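Local coordinates for heat shock protein-related protein (PDB 4FEI), which is a small heat shock protein whose alpha-crystallin domain, this fragment, probably pairs into dimers, and which probably acts as a chaperone holding unfolding proteins in the stress response, at the interface of chains A and B. Numbering follows the deposited sequence. Chains: chain A/B, Heat shock protein-related protein.

The interface of chains A and B. Residues chain A 50, 53, 56-58; chain B 10, 12, 21.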
loop_
_atom_site.group_PDB
_atom_site.type_symbol
_atom_site.label_atom_id
_atom_site.label_comp_id
_atom_site.label_asym_id
_atom_site.label_seq_id
_atom_site.Cartn_x
_atom_site.Cartn_y
_atom_site.Cartn_z
ATOM N N THR A 50 5.194 10.824 -7.708
ATOM C CA THR A 50 4.689 12.013 -7.008
ATOM C C THR A 50 5.475 13.242 -7.425
ATOM O O THR A 50 6.717 13.188 -7.508
ATOM C CB THR A 50 4.753 11.785 -5.510
ATOM O OG1 THR A 50 4.186 10.498 -5.229
ATOM C CG2 THR A 50 3.976 12.821 -4.775
ATOM N N LEU A 53 8.814 16.419 -5.125
ATOM C CA LEU A 53 9.194 15.673 -3.925
ATOM C C LEU A 53 10.278 16.393 -3.115
ATOM O O LEU A 53 11.276 16.835 -3.656
ATOM C CB LEU A 53 9.673 14.275 -4.332
ATOM C CG LEU A 53 8.873 13.002 -4.030
ATOM C CD1 LEU A 53 7.391 13.222 -3.768
ATOM C CD2 LEU A 53 9.104 12.029 -5.171
ATOM N N SER A 56 11.638 11.393 -0.282
ATOM C CA SER A 56 10.952 10.244 -0.891
ATOM C C SER A 56 11.384 8.913 -0.270
ATOM O O SER A 56 12.589 8.626 -0.195
ATOM C CB SER A 56 11.223 10.237 -2.408
ATOM O OG SER A 56 10.521 9.207 -3.060
ATOM N N GLU A 57 10.414 8.105 0.169
ATOM C CA GLU A 57 10.655 6.687 0.536
ATOM C C GLU A 57 9.811 5.752 -0.361
ATOM O O GLU A 57 10.156 4.565 -0.556
ATOM C CB GLU A 57 10.273 6.422 1.995
ATOM C CG GLU A 57 11.073 7.161 3.037
ATOM C CD GLU A 57 10.495 6.957 4.451
ATOM O OE1 GLU A 57 9.574 6.123 4.605
ATOM O OE2 GLU A 57 10.953 7.635 5.423
ATOM N N ARG A 58 8.726 6.295 -0.914
ATOM C CA ARG A 58 7.720 5.506 -1.597
ATOM C C ARG A 58 8.149 5.145 -3.003
ATOM O O ARG A 58 8.683 5.994 -3.723
ATOM C CB ARG A 58 6.409 6.288 -1.665
ATOM C CG ARG A 58 5.756 6.631 -0.284
ATOM C CD ARG A 58 4.287 6.932 -0.453
ATOM N NE ARG A 58 4.111 7.803 -1.614
ATOM C CZ ARG A 58 3.017 7.870 -2.367
ATOM N NH1 ARG A 58 2.994 8.712 -3.399
ATOM N NH2 ARG A 58 1.953 7.113 -2.093
ATOM N N ASP B 10 6.251 9.998 1.721
ATOM C CA ASP B 10 6.743 11.060 0.859
ATOM C C ASP B 10 6.312 12.411 1.429
ATOM O O ASP B 10 5.235 12.543 1.996
ATOM C CB ASP B 10 6.104 10.948 -0.548
ATOM C CG ASP B 10 6.770 9.888 -1.427
ATOM O OD1 ASP B 10 7.829 9.350 -1.023
ATOM O OD2 ASP B 10 6.224 9.612 -2.509
ATOM N N ARG B 12 5.562 16.030 -0.301
ATOM C CA ARG B 12 5.401 16.734 -1.576
ATOM C C ARG B 12 5.237 18.233 -1.308
ATOM O O ARG B 12 4.510 18.646 -0.393
ATOM C CB ARG B 12 4.194 16.180 -2.348
ATOM C CG ARG B 12 3.843 16.950 -3.645
ATOM C CD ARG B 12 2.617 16.343 -4.322
ATOM N NE ARG B 12 1.419 16.267 -3.455
ATOM C CZ ARG B 12 0.389 15.435 -3.659
ATOM N NH1 ARG B 12 0.409 14.569 -4.695
ATOM N NH2 ARG B 12 -0.659 15.445 -2.818
ATOM N N LEU B 21 2.371 11.994 2.033
ATOM C CA LEU B 21 1.697 10.822 1.485
ATOM C C LEU B 21 2.274 9.578 2.144
ATOM O O LEU B 21 3.499 9.366 2.175
ATOM C CB LEU B 21 1.872 10.727 -0.035
ATOM C CG LEU B 21 1.230 11.828 -0.881
ATOM C CD1 LEU B 21 2.223 12.894 -1.223
ATOM C CD2 LEU B 21 0.750 11.185 -2.198
HETATM O O HOH W 1 8.138 8.454 -3.961
#
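A:Arg58 and B:Asp10 meet across the two-fold interface of chains A and B with their flat groups almost perpendicular, the guanidinium and carboxylate planes standing 87° apart. The setting resembles the loop exchange by which many bacterial small heat shock proteins dimerise: a segment of one chain reaches over to the edge strand 9-14 of the other, joined to it by antiparallel bridges of A:Leu53 with B:Arg12 and of A:Ser56 with B:Asp10. The B:Asp10 carboxylate illustrates how one acid can be read by both backbone and side chain. OD1 of the B:Asp10 carboxylate accepts from two consecutive amides, the N of A:Glu57 at 3.1 Å and the N of A:Arg58 at 3.2 Å, the former approaching nearly along the C-O axis and the latter from the syn side, out of the carboxylate plane. The other oxygen, OD2, takes the salt bridge: NE of A:Arg58 lies 2.9 Å from OD2 of B:Asp10, the bond almost straight and within the guanidinium plane but arriving from above the carboxylate. A bend at chi3 of -44° turns the chain of A:Arg58 so that NE faces the acid, and its NH1 donates to OG1 of A:Thr50 at 2.8 Å, which helps fix the rotation of the guanidinium. CB of B:Leu21 covers one guanidinium face, 3.9 Å from CZ of A:Arg58. At chi1 -48° A:Thr50 sets OG1 beside its own backbone N, and its methyl CG2 points tip to tip at CD1 of B:Leu21 and lies across the side chain of B:Arg12. Replacing A:Arg58 with a methionine would probably leave OD2 of B:Asp10 without its charged mate, the leucine without the flat group it supports, and OG1 of A:Thr50 without its NH1 donor. A water completes the site, bridging OG of A:Ser56 and the carbonyl O of A:Arg58 to OD2 of B:Asp10, which it meets at 2.7 Å.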